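Local coordinates for ssDNA binding protein (PDB 4PSN) that probably binds single-stranded DNA, holding the strand in a system of tunnels formed between its subunits, at residues Q28-L38 against Y76-Q84. Sequence-based numbering, arbitrary orientation.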
ATOM      1  N   GLN C  28      -8.220   8.590  -7.455  1.00 25.95           N
ATOM      2  CA  GLN C  28      -7.642   9.423  -8.498  1.00 26.98           C
ATOM      3  C   GLN C  28      -8.520  10.615  -8.864  1.00 30.58           C
ATOM      4  O   GLN C  28      -8.023  11.631  -9.338  1.00 34.03           O
ATOM      5  CB  GLN C  28      -7.351   8.595  -9.759  1.00 27.29           C
ATOM      6  CG  GLN C  28      -6.237   7.555  -9.590  1.00 25.28           C
ATOM      7  CD  GLN C  28      -5.816   6.959 -10.912  1.00 30.99           C
ATOM      8  OE1 GLN C  28      -6.507   7.111 -11.915  1.00 34.60           O
ATOM      9  NE2 GLN C  28      -4.667   6.297 -10.930  1.00 27.71           N
ATOM     10  N   LEU C  29      -9.827  10.483  -8.654  1.00 28.75           N
ATOM     11  CA  LEU C  29     -10.770  11.508  -9.086  1.00 27.91           C
ATOM     12  C   LEU C  29     -11.389  12.249  -7.898  1.00 33.87           C
ATOM     13  O   LEU C  29     -12.395  12.945  -8.039  1.00 36.18           O
ATOM     14  CB  LEU C  29     -11.866  10.876  -9.939  1.00 23.12           C
ATOM     15  CG  LEU C  29     -11.385  10.278 -11.269  1.00 33.33           C
ATOM     16  CD1 LEU C  29     -12.567   9.699 -12.047  1.00 32.61           C
ATOM     17  CD2 LEU C  29     -10.623  11.310 -12.114  1.00 33.02           C
ATOM     18  N   ARG C  30     -10.787  12.085  -6.727  1.00 33.16           N
ATOM     19  CA  ARG C  30     -11.273  12.736  -5.515  1.00 37.72           C
ATOM     20  C   ARG C  30     -11.344  14.260  -5.666  1.00 37.41           C
ATOM     21  O   ARG C  30     -12.310  14.888  -5.231  1.00 36.90           O
ATOM     22  CB  ARG C  30     -10.399  12.361  -4.323  1.00 41.81           C
ATOM     23  CG  ARG C  30     -11.029  12.697  -2.984  1.00 58.03           C
ATOM     24  CD  ARG C  30     -10.602  11.720  -1.898  1.00 70.30           C
ATOM     25  NE  ARG C  30     -11.029  10.351  -2.188  1.00 80.75           N
ATOM     26  CZ  ARG C  30     -12.138   9.783  -1.713  1.00 87.01           C
ATOM     27  NH1 ARG C  30     -12.954  10.457  -0.908  1.00 88.12           N
ATOM     28  NH2 ARG C  30     -12.429   8.531  -2.041  1.00 86.92           N
ATOM     29  N   ASP C  31     -10.327  14.846  -6.291  1.00 36.26           N
ATOM     30  CA  ASP C  31     -10.277  16.292  -6.473  1.00 46.12           C
ATOM     31  C   ASP C  31     -11.290  16.788  -7.501  1.00 45.00           C
ATOM     32  O   ASP C  31     -11.917  17.834  -7.311  1.00 43.93           O
ATOM     33  CB  ASP C  31      -8.868  16.730  -6.881  1.00 56.13           C
ATOM     34  CG  ASP C  31      -7.870  16.611  -5.747  1.00 63.07           C
ATOM     35  OD1 ASP C  31      -7.942  15.626  -4.983  1.00 66.43           O
ATOM     36  OD2 ASP C  31      -7.015  17.511  -5.616  1.00 68.86           O
ATOM     37  N   ALA C  32     -11.435  16.046  -8.597  1.00 37.89           N
ATOM     38  CA  ALA C  32     -12.409  16.405  -9.616  1.00 40.70           C
ATOM     39  C   ALA C  32     -13.809  16.417  -9.012  1.00 40.73           C
ATOM     40  O   ALA C  32     -14.646  17.229  -9.386  1.00 45.53           O
ATOM     41  CB  ALA C  32     -12.342  15.442 -10.787  1.00 41.76           C
ATOM     42  N   ILE C  33     -14.046  15.505  -8.072  1.00 38.47           N
ATOM     43  CA  ILE C  33     -15.327  15.394  -7.377  1.00 42.04           C
ATOM     44  C   ILE C  33     -15.552  16.562  -6.414  1.00 45.41           C
ATOM     45  O   ILE C  33     -16.600  17.210  -6.438  1.00 47.43           O
ATOM     46  CB  ILE C  33     -15.412  14.081  -6.572  1.00 40.17           C
ATOM     47  CG1 ILE C  33     -15.676  12.898  -7.503  1.00 40.48           C
ATOM     48  CG2 ILE C  33     -16.510  14.167  -5.523  1.00 39.59           C
ATOM     49  CD1 ILE C  33     -15.619  11.547  -6.797  1.00 41.53           C
ATOM     50  N   LYS C  34     -14.566  16.820  -5.562  1.00 40.69           N
ATOM     51  CA  LYS C  34     -14.663  17.906  -4.598  1.00 41.63           C
ATOM     52  C   LYS C  34     -14.774  19.266  -5.284  1.00 46.49           C
ATOM     53  O   LYS C  34     -15.416  20.174  -4.767  1.00 49.76           O
ATOM     54  CB  LYS C  34     -13.474  17.866  -3.639  1.00 46.99           C
ATOM     55  CG  LYS C  34     -13.486  16.649  -2.729  1.00 57.21           C
ATOM     56  CD  LYS C  34     -12.206  16.516  -1.911  1.00 67.49           C
ATOM     57  CE  LYS C  34     -12.415  15.552  -0.740  1.00 71.72           C
ATOM     58  NZ  LYS C  34     -13.267  14.370  -1.106  1.00 72.35           N
ATOM     59  N   SER C  35     -14.165  19.398  -6.458  1.00 46.73           N
ATOM     60  CA  SER C  35     -14.231  20.648  -7.211  1.00 48.93           C
ATOM     61  C   SER C  35     -15.584  20.885  -7.904  1.00 50.78           C
ATOM     62  O   SER C  35     -15.874  22.001  -8.335  1.00 50.18           O
ATOM     63  CB  SER C  35     -13.107  20.711  -8.250  1.00 53.12           C
ATOM     64  OG  SER C  35     -13.416  19.924  -9.391  1.00 54.99           O
ATOM     65  N   GLY C  36     -16.401  19.844  -8.028  1.00 45.64           N
ATOM     66  CA  GLY C  36     -17.665  19.961  -8.733  1.00 44.32           C
ATOM     67  C   GLY C  36     -17.573  19.575 -10.200  1.00 47.56           C
ATOM     68  O   GLY C  36     -18.573  19.569 -10.920  1.00 53.45           O
ATOM     69  N   GLU C  37     -16.371  19.240 -10.647  1.00 44.63           N
ATOM     70  CA  GLU C  37     -16.159  18.826 -12.031  1.00 49.83           C
ATOM     71  C   GLU C  37     -16.847  17.490 -12.338  1.00 47.95           C
ATOM     72  O   GLU C  37     -17.287  17.245 -13.465  1.00 45.66           O
ATOM     73  CB  GLU C  37     -14.659  18.725 -12.316  1.00 57.59           C
ATOM     74  CG  GLU C  37     -14.310  18.496 -13.774  1.00 66.95           C
ATOM     75  CD  GLU C  37     -12.816  18.579 -14.030  1.00 78.92           C
ATOM     76  OE1 GLU C  37     -12.392  18.341 -15.184  1.00 83.03           O
ATOM     77  OE2 GLU C  37     -12.066  18.883 -13.075  1.00 81.79           O
ATOM     78  N   LEU C  38     -16.912  16.627 -11.326  1.00 46.53           N
ATOM     79  CA  LEU C  38     -17.575  15.332 -11.425  1.00 40.71           C
ATOM     80  C   LEU C  38     -18.366  15.067 -10.154  1.00 40.21           C
ATOM     81  O   LEU C  38     -18.028  15.573  -9.084  1.00 40.24           O
ATOM     82  CB  LEU C  38     -16.547  14.210 -11.594  1.00 40.79           C
ATOM     83  CG  LEU C  38     -15.744  14.096 -12.891  1.00 38.83           C
ATOM     84  CD1 LEU C  38     -14.680  13.027 -12.726  1.00 32.45           C
ATOM     85  CD2 LEU C  38     -16.648  13.808 -14.102  1.00 36.61           C
ATOM     86  N   TYR C  76      -7.602   6.849 -19.220  1.00 27.27           N
ATOM     87  CA  TYR C  76      -8.898   7.524 -19.325  1.00 28.84           C
ATOM     88  C   TYR C  76      -8.759   9.030 -19.442  1.00 32.51           C
ATOM     89  O   TYR C  76      -7.748   9.622 -19.038  1.00 33.20           O
ATOM     90  CB  TYR C  76      -9.836   7.178 -18.153  1.00 23.37           C
ATOM     91  CG  TYR C  76      -9.345   7.664 -16.812  1.00 30.54           C
ATOM     92  CD1 TYR C  76      -9.689   8.920 -16.337  1.00 32.76           C
ATOM     93  CD2 TYR C  76      -8.535   6.864 -16.019  1.00 32.29           C
ATOM     94  CE1 TYR C  76      -9.235   9.368 -15.112  1.00 34.86           C
ATOM     95  CE2 TYR C  76      -8.086   7.300 -14.783  1.00 35.71           C
ATOM     96  CZ  TYR C  76      -8.434   8.557 -14.338  1.00 38.98           C
ATOM     97  OH  TYR C  76      -7.981   8.998 -13.118  1.00 37.67           O
ATOM     98  N   GLU C  77      -9.799   9.632 -19.998  1.00 30.52           N
ATOM     99  CA  GLU C  77      -9.848  11.052 -20.251  1.00 33.47           C
ATOM    100  C   GLU C  77     -11.034  11.624 -19.496  1.00 36.01           C
ATOM    101  O   GLU C  77     -12.153  11.120 -19.586  1.00 34.32           O
ATOM    102  CB  GLU C  77     -10.004  11.296 -21.750  1.00 42.64           C
ATOM    103  CG  GLU C  77     -10.199  12.745 -22.159  1.00 54.45           C
ATOM    104  CD  GLU C  77     -10.276  12.913 -23.674  1.00 67.25           C
ATOM    105  OE1 GLU C  77     -10.729  11.969 -24.361  1.00 69.94           O
ATOM    106  OE2 GLU C  77      -9.872  13.984 -24.179  1.00 71.23           O
ATOM    107  N   VAL C  78     -10.780  12.663 -18.720  1.00 28.25           N
ATOM    108  CA  VAL C  78     -11.844  13.401 -18.078  1.00 27.25           C
ATOM    109  C   VAL C  78     -11.838  14.805 -18.643  1.00 33.38           C
ATOM    110  O   VAL C  78     -10.820  15.497 -18.593  1.00 34.86           O
ATOM    111  CB  VAL C  78     -11.607  13.527 -16.574  1.00 36.03           C
ATOM    112  CG1 VAL C  78     -12.764  14.301 -15.930  1.00 39.56           C
ATOM    113  CG2 VAL C  78     -11.453  12.168 -15.947  1.00 35.79           C
ATOM    114  N   ARG C  79     -12.962  15.230 -19.196  1.00 38.81           N
ATOM    115  CA  ARG C  79     -13.090  16.605 -19.648  1.00 46.26           C
ATOM    116  C   ARG C  79     -14.549  16.909 -19.925  1.00 46.28           C
ATOM    117  O   ARG C  79     -15.269  16.076 -20.475  1.00 40.79           O
ATOM    118  CB  ARG C  79     -12.230  16.861 -20.889  1.00 52.09           C
ATOM    119  CG  ARG C  79     -12.666  16.124 -22.131  1.00 59.81           C
ATOM    120  CD  ARG C  79     -11.534  16.068 -23.156  1.00 69.99           C
ATOM    121  NE  ARG C  79     -11.120  17.388 -23.631  1.00 75.83           N
ATOM    122  CZ  ARG C  79     -10.136  17.592 -24.505  1.00 77.60           C
ATOM    123  NH1 ARG C  79      -9.829  18.827 -24.887  1.00 76.84           N
ATOM    124  NH2 ARG C  79      -9.458  16.560 -24.997  1.00 77.07           N
ATOM    125  N   ASP C  80     -14.978  18.100 -19.523  1.00 51.73           N
ATOM    126  CA  ASP C  80     -16.372  18.507 -19.657  1.00 55.37           C
ATOM    127  C   ASP C  80     -17.267  17.618 -18.802  1.00 52.41           C
ATOM    128  O   ASP C  80     -18.362  17.231 -19.220  1.00 50.39           O
ATOM    129  CB  ASP C  80     -16.806  18.469 -21.127  1.00 61.30           C
ATOM    130  CG  ASP C  80     -16.025  19.451 -21.994  1.00 66.06           C
ATOM    131  OD1 ASP C  80     -15.894  20.628 -21.594  1.00 68.22           O
ATOM    132  OD2 ASP C  80     -15.535  19.046 -23.073  1.00 66.96           O
ATOM    133  N   SER C  81     -16.787  17.293 -17.602  1.00 49.45           N
ATOM    134  CA  SER C  81     -17.572  16.524 -16.637  1.00 53.01           C
ATOM    135  C   SER C  81     -17.922  15.137 -17.164  1.00 47.04           C
ATOM    136  O   SER C  81     -18.931  14.558 -16.779  1.00 50.23           O
ATOM    137  CB  SER C  81     -18.853  17.281 -16.253  1.00 56.66           C
ATOM    138  OG  SER C  81     -18.544  18.516 -15.623  1.00 58.68           O
ATOM    139  N   GLN C  82     -17.078  14.616 -18.046  1.00 44.23           N
ATOM    140  CA  GLN C  82     -17.305  13.312 -18.649  1.00 46.81           C
ATOM    141  C   GLN C  82     -16.048  12.434 -18.635  1.00 42.65           C
ATOM    142  O   GLN C  82     -14.964  12.863 -19.038  1.00 41.17           O
ATOM    143  CB  GLN C  82     -17.816  13.478 -20.084  1.00 46.65           C
ATOM    144  CG  GLN C  82     -19.127  14.249 -20.187  1.00 49.04           C
ATOM    145  CD  GLN C  82     -19.531  14.507 -21.628  1.00 54.08           C
ATOM    146  OE1 GLN C  82     -18.714  14.373 -22.538  1.00 56.72           O
ATOM    147  NE2 GLN C  82     -20.794  14.870 -21.845  1.00 51.07           N
ATOM    148  N   ILE C  83     -16.219  11.201 -18.172  1.00 37.67           N
ATOM    149  CA  ILE C  83     -15.147  10.223 -18.119  1.00 37.95           C
ATOM    150  C   ILE C  83     -15.246   9.285 -19.318  1.00 37.06           C
ATOM    151  O   ILE C  83     -16.296   8.689 -19.554  1.00 34.00           O
ATOM    152  CB  ILE C  83     -15.247   9.387 -16.829  1.00 37.79           C
ATOM    153  CG1 ILE C  83     -15.275  10.302 -15.608  1.00 38.52           C
ATOM    154  CG2 ILE C  83     -14.085   8.416 -16.728  1.00 37.00           C
ATOM    155  CD1 ILE C  83     -15.647   9.600 -14.317  1.00 35.60           C
ATOM    156  N   GLN C  84     -14.161   9.157 -20.074  1.00 30.43           N
ATOM    157  CA  GLN C  84     -14.114   8.194 -21.164  1.00 38.94           C
ATOM    158  C   GLN C  84     -12.866   7.324 -21.048  1.00 36.77           C
ATOM    159  O   GLN C  84     -11.759   7.839 -20.938  1.00 35.43           O
ATOM    160  CB  GLN C  84     -14.118   8.912 -22.517  1.00 49.66           C
ATOM    161  CG  GLN C  84     -15.198   9.985 -22.658  1.00 64.20           C
ATOM    162  CD  GLN C  84     -14.661  11.282 -23.258  1.00 74.30           C
ATOM    163  OE1 GLN C  84     -14.576  11.429 -24.480  1.00 77.75           O
ATOM    164  NE2 GLN C  84     -14.288  12.227 -22.392  1.00 74.68           N
TER
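Y76 OH donates a hydrogen bond to Q28 OE1 (2.7 Å), which lies at the ring edge, with amide and ring planes 35° apart. Y76 reaches it with CG between its backbone N and carbonyl carbon (chi1 65°). Q28 NE2 bonds T6 O, which should hold the amide's rotation.

At the other end of the contact, the S81 hydroxyl donates a hydrogen bond to the main chain (S81 OG to E37 O, 2.8 Å), tilted 22° from the carbonyl plane. S81 and D80 both have left-handed backbone angles and form a type I' turn closing the β-hairpin of strands 69-78 and 83-97, so the hairpin tip is pinned to the chain just after helix 30-34. That helix ends in a Schellman motif at G36; there A32 O accepts L38 N and S35 OG from opposite faces of its plane.

Between these polar ends, L29 turns CD2 to Y76 CE1 (3.8 Å) and to V78 CG2, while its CD1 meets I83 CD1 tip to tip (3.8 Å). L38 CD1 bridges both strands, touching V78 CG1 (3.9 Å) and I83 CD1; its CD2 lies against the S81 carbonyl carbon (3.6 Å). L29 and I83 also rest on helix 40-61, and M3 of the second subunit packs on A32, E37 and V78.

A leucine-valine-isoleucine core bounded by one hydroxyl bond to a side-chain amide and another to a main-chain carbonyl implies that apolar packing joins the residues before and after helix 30-34 to the hairpin, while the two bonds, one at each end, probably set how the segments line up.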